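Local coordinates for hydrolase, isochorismatase family (Pseudomonas putida, PDB 4L07) that hydrolyses the amide bond of maleamate, releasing maleate and ammonia, as a member of the isochorismatase family, at the interface of chains A and B and the interface of chains A and C. Numbering follows the deposited sequence. Chains: chain A/B/C, Hydrolase, isochorismatase family.

Chain A takes part in all three contacts. Contact 1 and contact 3 belong to its interface with chain B, with C-alpha centres about 16 Å apart, and helix 176-189 of chain A joins them: A:Ser182 and A:Asp185 serve contact 1, A:Gln188 and A:Lys189 contact 3. On chain B, B:Thr145 of contact 3 just precedes helix 146-159, which carries B:Ser147 and B:Arg151 of contact 1. Contact 2 faces chain C, its C-alpha centre about 24 Å from that of contact 1 and 36 Å from that of contact 3. Two such two-fold interfaces could build the deposited four-chain assembly; the structure alone does not show the state in solution.

Contact 1: the interface of chains A and B. Residues chain A 147-148, 151-152, 182, 185; chain B 147, 151, 155, 182, 185, 190.
A:Ser147 and B:Arg151 touch at the start of helix 146-159, where the backbone of A:Gly148 departs from helical geometry (phi/psi -107/-103) and the carbonyl of A:Ser147 is turned to the partner chain. B:Arg151 NH2 meets that oxygen, A:Ser147 O, at 2.8 Å, nearly in line with the carbonyl bond but tilted out of the guanidinium plane and strongly bent at the hydrogen. The two Arg151 guanidinium groups stack across the interface with planes 15° apart. They are slipped, each CD lying over the rim of the other's face, and A:Arg151 CD comes 3.3 Å from B:Arg151 CZ. Each group is pinned at its edge by an aspartate of its own chain, which probably offsets the repulsion of the like charges. B:Arg151 NH2 gives B:Asp185 OD2 an almost straight salt-bridged bond of 2.9 Å. The chain of A:Arg151 is bent at chi2, and its NH1 and NH2 both grip OD2 of A:Asp185 end-on, while NH2 also bonds A:Ser182 OG in plane. Water 1 joins B:Arg151 NH1 (2.9 Å) and the B:Tyr190 hydroxyl OH (2.7 Å) to the A:Gly148 carbonyl; other waters link A:Ser182 to B:Asp185 and A:Asp185 to B:Ser147. Helices 146-159 and 176-189 of both chains thus meet around the two-fold, beside the family's nucleophilic cysteine, which follows Gly148 in the same helix.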
loop_
_atom_site.group_PDB
_atom_site.type_symbol
_atom_site.label_atom_id
_atom_site.label_comp_id
_atom_site.label_asym_id
_atom_site.label_seq_id
_atom_site.Cartn_x
_atom_site.Cartn_y
_atom_site.Cartn_z
ATOM N N SER A 147 -6.857 -14.825 15.831
ATOM C CA SER A 147 -8.000 -14.077 15.308
ATOM C C SER A 147 -7.679 -12.633 14.941
ATOM O O SER A 147 -8.451 -12.000 14.229
ATOM C CB SER A 147 -9.188 -14.124 16.274
ATOM O OG SER A 147 -8.854 -13.633 17.567
ATOM N N GLY A 148 -6.549 -12.119 15.424
ATOM C CA GLY A 148 -6.184 -10.719 15.208
ATOM C C GLY A 148 -5.062 -10.563 14.204
ATOM O O GLY A 148 -5.273 -10.685 12.990
ATOM N N ARG A 151 -4.381 -13.707 11.590
ATOM C CA ARG A 151 -5.352 -13.784 10.493
ATOM C C ARG A 151 -5.177 -12.623 9.519
ATOM O O ARG A 151 -5.230 -12.813 8.303
ATOM C CB ARG A 151 -6.792 -13.814 11.011
ATOM C CG ARG A 151 -7.818 -14.007 9.894
ATOM C CD ARG A 151 -8.997 -13.075 10.094
ATOM N NE ARG A 151 -9.959 -13.120 8.980
ATOM C CZ ARG A 151 -10.995 -13.948 8.939
ATOM N NH1 ARG A 151 -11.835 -13.933 7.911
ATOM N NH2 ARG A 151 -11.194 -14.792 9.941
ATOM N N ALA A 152 -4.972 -11.420 10.056
ATOM C CA ALA A 152 -4.776 -10.231 9.215
ATOM C C ALA A 152 -3.539 -10.361 8.327
ATOM O O ALA A 152 -3.548 -9.961 7.145
ATOM C CB ALA A 152 -4.696 -8.973 10.079
ATOM N N SER A 182 -11.093 -18.296 13.035
ATOM C CA SER A 182 -10.114 -17.790 12.071
ATOM C C SER A 182 -9.393 -18.904 11.319
ATOM O O SER A 182 -9.149 -18.777 10.124
ATOM C CB SER A 182 -9.126 -16.812 12.711
ATOM O OG SER A 182 -9.631 -15.485 12.588
ATOM N N ASP A 185 -11.774 -19.995 8.562
ATOM C CA ASP A 185 -11.776 -19.045 7.447
ATOM C C ASP A 185 -10.500 -19.128 6.616
ATOM O O ASP A 185 -10.551 -19.046 5.386
ATOM C CB ASP A 185 -11.970 -17.610 7.939
ATOM C CG ASP A 185 -13.381 -17.329 8.446
ATOM O OD1 ASP A 185 -14.316 -18.156 8.266
ATOM O OD2 ASP A 185 -13.548 -16.245 9.031
ATOM N N SER B 147 -17.706 -12.578 6.778
ATOM C CA SER B 147 -16.468 -13.212 7.231
ATOM C C SER B 147 -15.329 -13.109 6.227
ATOM O O SER B 147 -14.198 -13.476 6.542
ATOM C CB SER B 147 -16.713 -14.684 7.569
ATOM O OG SER B 147 -17.089 -15.402 6.401
ATOM N N ARG B 151 -15.178 -8.242 6.428
ATOM C CA ARG B 151 -14.220 -8.235 7.540
ATOM C C ARG B 151 -12.869 -7.670 7.106
ATOM O O ARG B 151 -12.301 -6.812 7.783
ATOM C CB ARG B 151 -14.042 -9.646 8.114
ATOM C CG ARG B 151 -13.298 -9.718 9.447
ATOM C CD ARG B 151 -12.797 -11.133 9.688
ATOM N NE ARG B 151 -12.270 -11.359 11.046
ATOM C CZ ARG B 151 -11.087 -10.926 11.462
ATOM N NH1 ARG B 151 -10.318 -10.225 10.641
ATOM N NH2 ARG B 151 -10.666 -11.187 12.699
ATOM N N VAL B 155 -11.046 -4.271 8.664
ATOM C CA VAL B 155 -9.673 -4.238 9.203
ATOM C C VAL B 155 -8.848 -3.171 8.487
ATOM O O VAL B 155 -8.181 -2.356 9.132
ATOM C CB VAL B 155 -8.990 -5.614 9.127
ATOM C CG1 VAL B 155 -7.513 -5.522 9.515
ATOM C CG2 VAL B 155 -9.704 -6.597 10.044
ATOM N N SER B 182 -17.042 -13.173 12.883
ATOM C CA SER B 182 -16.495 -11.928 12.348
ATOM C C SER B 182 -17.083 -10.688 13.018
ATOM O O SER B 182 -16.352 -9.755 13.346
ATOM C CB SER B 182 -16.638 -11.860 10.829
ATOM O OG SER B 182 -15.533 -12.509 10.220
ATOM N N ASP B 185 -15.349 -10.276 16.372
ATOM C CA ASP B 185 -13.975 -9.775 16.257
ATOM C C ASP B 185 -13.981 -8.283 15.944
ATOM O O ASP B 185 -13.188 -7.521 16.507
ATOM C CB ASP B 185 -13.203 -10.521 15.164
ATOM C CG ASP B 185 -12.750 -11.916 15.587
ATOM O OD1 ASP B 185 -12.909 -12.305 16.770
ATOM O OD2 ASP B 185 -12.222 -12.625 14.710
ATOM N N TYR B 190 -12.090 -3.661 15.929
ATOM C CA TYR B 190 -11.955 -2.879 14.685
ATOM C C TYR B 190 -12.981 -1.793 14.443
ATOM O O TYR B 190 -12.668 -0.787 13.807
ATOM C CB TYR B 190 -11.891 -3.812 13.467
ATOM C CG TYR B 190 -10.860 -4.905 13.609
ATOM C CD1 TYR B 190 -9.504 -4.592 13.784
ATOM C CD2 TYR B 190 -11.233 -6.249 13.584
ATOM C CE1 TYR B 190 -8.552 -5.591 13.919
ATOM C CE2 TYR B 190 -10.289 -7.258 13.730
ATOM C CZ TYR B 190 -8.956 -6.920 13.898
ATOM O OH TYR B 190 -8.032 -7.921 14.036
HETATM O O HOH W 1 -7.792 -9.724 12.035
HETATM O O HOH W 2 -11.880 -15.235 14.299
HETATM O O HOH W 3 -15.962 -18.004 6.130
#

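Contact 2: the interface of chains A and C. Residues chain A 79; chain C 64, 112, 129-130, 133-134.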
loop_
_atom_site.group_PDB
_atom_site.type_symbol
_atom_site.label_atom_id
_atom_site.label_comp_id
_atom_site.label_asym_id
_atom_site.label_seq_id
_atom_site.Cartn_x
_atom_site.Cartn_y
_atom_site.Cartn_z
ATOM N N MET A 79 -3.541 9.619 16.921
ATOM C CA MET A 79 -3.677 9.702 15.467
ATOM C C MET A 79 -4.306 8.463 14.828
ATOM O O MET A 79 -4.801 8.536 13.704
ATOM C CB MET A 79 -2.313 9.944 14.817
ATOM C CG MET A 79 -1.561 11.145 15.355
ATOM S SD MET A 79 -0.154 11.504 14.287
ATOM C CE MET A 79 0.511 12.955 15.091
ATOM N N PRO C 64 -0.310 18.389 12.911
ATOM C CA PRO C 64 0.704 17.336 12.986
ATOM C C PRO C 64 2.033 17.733 12.332
ATOM O O PRO C 64 2.045 18.319 11.248
ATOM C CB PRO C 64 0.056 16.162 12.246
ATOM C CG PRO C 64 -1.417 16.422 12.319
ATOM C CD PRO C 64 -1.556 17.918 12.272
ATOM N N VAL C 112 6.447 12.844 16.194
ATOM C CA VAL C 112 6.448 11.506 15.608
ATOM C C VAL C 112 7.547 11.352 14.557
ATOM O O VAL C 112 7.703 12.207 13.678
ATOM C CB VAL C 112 5.076 11.163 14.980
ATOM C CG1 VAL C 112 5.156 9.855 14.210
ATOM C CG2 VAL C 112 4.003 11.076 16.061
ATOM N N SER C 129 -1.819 6.583 7.151
ATOM C CA SER C 129 -2.729 6.334 8.262
ATOM C C SER C 129 -2.725 7.444 9.305
ATOM O O SER C 129 -3.785 7.815 9.814
ATOM C CB SER C 129 -2.425 4.978 8.908
ATOM O OG SER C 129 -2.660 3.931 7.974
ATOM N N LEU C 130 -1.540 7.970 9.627
ATOM C CA LEU C 130 -1.443 9.098 10.561
ATOM C C LEU C 130 -2.163 10.331 10.040
ATOM O O LEU C 130 -2.857 11.005 10.788
ATOM C CB LEU C 130 0.015 9.459 10.872
ATOM C CG LEU C 130 0.920 8.548 11.702
ATOM C CD1 LEU C 130 0.236 7.924 12.911
ATOM C CD2 LEU C 130 1.525 7.463 10.859
ATOM N N GLY C 133 -5.931 9.692 9.820
ATOM C CA GLY C 133 -6.412 9.577 11.191
ATOM C C GLY C 133 -6.547 10.905 11.909
ATOM O O GLY C 133 -7.300 11.012 12.879
ATOM N N THR C 134 -5.804 11.906 11.431
ATOM C CA THR C 134 -5.874 13.279 11.939
ATOM C C THR C 134 -6.711 14.189 11.019
ATOM O O THR C 134 -6.737 15.406 11.207
ATOM C CB THR C 134 -4.468 13.908 12.111
ATOM O OG1 THR C 134 -3.727 13.799 10.886
ATOM C CG2 THR C 134 -3.695 13.244 13.235
#
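A:Met79 is set against the apolar surface that C:Leu130, the methyl of C:Thr134, C:Val112 and C:Pro64 form on another copy of this isochorismatase-family fold. Apolar packing carries the contact, and the methionine, at the end of the 3-10 helix 74-79, loses 82 Å² of surface to chain C. Its chain runs straight beyond CG (chi2 -169°), which spreads the contacts along its length. At the root, A:Met79 CG lies alongside C:Thr134 with CG2 of the threonine 3.7 Å away, the two side chains pointing the same way. C:Leu130 slants across the middle: its CD1 packs 3.8 Å from A:Met79 CB and 3.9 Å from the thioether sulphur SD of A:Met79. At the tip, the methyl CE of A:Met79 faces C:Val112 CG2 end to end at 4.1 Å, and CB of C:Pro64 is 4.3 Å from that same A:Met79 CE.

No polar pair bonds across the patch: the A:Met79 carbonyl O packs 3.2 Å from C:Gly133 CA at the end of helix 127-133. C:Thr134 OG1 donates to C:Leu130 O at 2.9 Å; with OG1 placed between the backbone N and the carbonyl carbon (chi1 53°), the methyl CG2 is left to face the methionine.

Contact 3: the interface of chains A and B. Residues chain A 10-12, 188-189; chain B 40, 86, 88-89, 145, 174.
A:Phe12 pushes its ring between B:Ser86, B:Met89 and B:Arg174 of a second isochorismatase-family subunit, hiding 48 Å² there. The outer end of the ring meets B:Arg174 tip to tip, with CE2 of A:Phe12 3.5 Å from the guanidinium carbon CZ of B:Arg174. Ring and guanidinium planes stand 66° apart, so the phenyl rim, rather than its face, presses on one guanidinium face. The opposite guanidinium face is backed by the methyl CG2 of B:Thr145, which follows a cis peptide bond. The chain of B:Arg174 bends at chi3 (91°), turning the group toward the phenylalanine. Its NH2 donates to B:Thr40 O at 2.9 Å, while water 4 bridges its NH1 and the A:Lys189 amine NZ from one side, probably easing the closeness of two nitrogens 3.7 Å apart and expected to be positively charged. B:Met89, itself folded back at chi2 (-63°), slants across the ring's tip and brings its methyl CE to 3.5 Å from A:Phe12 CZ.

B:Ser86 lies at another edge of the ring: its OG is in the ring plane, 3.3 Å from A:Phe12 CD1. That hydroxyl also donates to the carbonyl O of A:Lys189 at 2.9 Å, on a lone pair in the carbonyl plane, tying the end of helix 176-189 to chain B.

A:Ala10, with 32 Å² hidden, makes its approach through its backbone: its carbonyl O sits 3.3 Å from B:Gly88 CA and 3.8 Å from the B:Thr40 methyl CG2.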
loop_
_atom_site.group_PDB
_atom_site.type_symbol
_atom_site.label_atom_id
_atom_site.label_comp_id
_atom_site.label_asym_id
_atom_site.label_seq_id
_atom_site.Cartn_x
_atom_site.Cartn_y
_atom_site.Cartn_z
ATOM N N ALA A 10 -18.837 -23.487 -3.676
ATOM C CA ALA A 10 -18.341 -22.122 -3.875
ATOM C C ALA A 10 -16.855 -22.088 -4.249
ATOM O O ALA A 10 -16.302 -21.018 -4.524
ATOM C CB ALA A 10 -18.605 -21.268 -2.637
ATOM N N GLY A 11 -16.225 -23.259 -4.268
ATOM C CA GLY A 11 -14.846 -23.402 -4.726
ATOM C C GLY A 11 -13.791 -23.095 -3.676
ATOM O O GLY A 11 -12.642 -22.803 -4.015
ATOM N N PHE A 12 -14.171 -23.182 -2.402
ATOM C CA PHE A 12 -13.236 -22.940 -1.294
ATOM C C PHE A 12 -12.524 -24.215 -0.841
ATOM O O PHE A 12 -12.923 -25.322 -1.202
ATOM C CB PHE A 12 -13.972 -22.328 -0.097
ATOM C CG PHE A 12 -14.453 -20.918 -0.320
ATOM C CD1 PHE A 12 -13.550 -19.878 -0.547
ATOM C CD2 PHE A 12 -15.810 -20.624 -0.259
ATOM C CE1 PHE A 12 -14.002 -18.573 -0.731
ATOM C CE2 PHE A 12 -16.269 -19.323 -0.441
ATOM C CZ PHE A 12 -15.362 -18.296 -0.677
ATOM N N GLN A 188 -10.434 -22.338 4.482
ATOM C CA GLN A 188 -11.378 -22.231 3.380
ATOM C C GLN A 188 -10.911 -21.268 2.290
ATOM O O GLN A 188 -11.002 -21.590 1.101
ATOM C CB GLN A 188 -12.768 -21.823 3.891
ATOM C CG GLN A 188 -13.458 -22.896 4.733
ATOM C CD GLN A 188 -13.541 -24.241 4.022
ATOM O OE1 GLN A 188 -13.288 -25.288 4.621
ATOM N NE2 GLN A 188 -13.876 -24.218 2.739
ATOM N N LYS A 189 -10.385 -20.111 2.695
ATOM C CA LYS A 189 -10.235 -18.982 1.765
ATOM C C LYS A 189 -8.820 -18.488 1.491
ATOM O O LYS A 189 -8.570 -17.896 0.435
ATOM C CB LYS A 189 -11.075 -17.789 2.237
ATOM C CG LYS A 189 -12.548 -18.104 2.456
ATOM C CD LYS A 189 -13.345 -16.838 2.741
ATOM C CE LYS A 189 -14.800 -17.165 3.056
ATOM N NZ LYS A 189 -15.567 -15.954 3.463
ATOM N N THR B 40 -21.086 -18.984 -5.776
ATOM C CA THR B 40 -20.392 -18.063 -4.869
ATOM C C THR B 40 -21.363 -17.162 -4.082
ATOM O O THR B 40 -20.954 -16.413 -3.186
ATOM C CB THR B 40 -19.380 -17.171 -5.627
ATOM O OG1 THR B 40 -19.973 -16.687 -6.839
ATOM C CG2 THR B 40 -18.112 -17.955 -5.983
ATOM N N SER B 86 -9.273 -20.094 -3.305
ATOM C CA SER B 86 -10.673 -19.766 -3.486
ATOM C C SER B 86 -10.914 -19.707 -4.973
ATOM O O SER B 86 -11.107 -18.654 -5.555
ATOM C CB SER B 86 -10.992 -18.397 -2.880
ATOM O OG SER B 86 -10.749 -18.344 -1.494
ATOM N N GLY B 88 -13.379 -20.629 -6.835
ATOM C CA GLY B 88 -14.696 -20.182 -7.277
ATOM C C GLY B 88 -14.700 -18.736 -7.741
ATOM O O GLY B 88 -15.495 -18.354 -8.602
ATOM N N MET B 89 -13.788 -17.940 -7.183
ATOM C CA MET B 89 -13.651 -16.527 -7.527
ATOM C C MET B 89 -13.175 -16.292 -8.962
ATOM O O MET B 89 -13.356 -15.202 -9.497
ATOM C CB MET B 89 -12.706 -15.813 -6.545
ATOM C CG MET B 89 -13.126 -15.936 -5.084
ATOM S SD MET B 89 -14.723 -15.167 -4.762
ATOM C CE MET B 89 -15.060 -15.783 -3.114
ATOM N N THR B 145 -18.881 -11.072 1.698
ATOM C CA THR B 145 -19.546 -11.695 2.843
ATOM C C THR B 145 -18.951 -11.178 4.141
ATOM O O THR B 145 -17.803 -10.738 4.176
ATOM C CB THR B 145 -19.399 -13.229 2.847
ATOM O OG1 THR B 145 -18.014 -13.591 2.982
ATOM C CG2 THR B 145 -19.994 -13.857 1.586
ATOM N N ARG B 174 -22.613 -16.774 3.866
ATOM C CA ARG B 174 -23.121 -18.054 3.385
ATOM C C ARG B 174 -23.323 -19.044 4.525
ATOM O O ARG B 174 -23.843 -20.136 4.311
ATOM C CB ARG B 174 -22.242 -18.641 2.264
ATOM C CG ARG B 174 -20.765 -18.324 2.350
ATOM C CD ARG B 174 -19.972 -18.972 1.223
ATOM N NE ARG B 174 -19.826 -18.123 0.036
ATOM C CZ ARG B 174 -18.951 -17.125 -0.080
ATOM N NH1 ARG B 174 -18.143 -16.817 0.929
ATOM N NH2 ARG B 174 -18.885 -16.422 -1.209
HETATM O O HOH W 4 -18.149 -17.072 3.822
#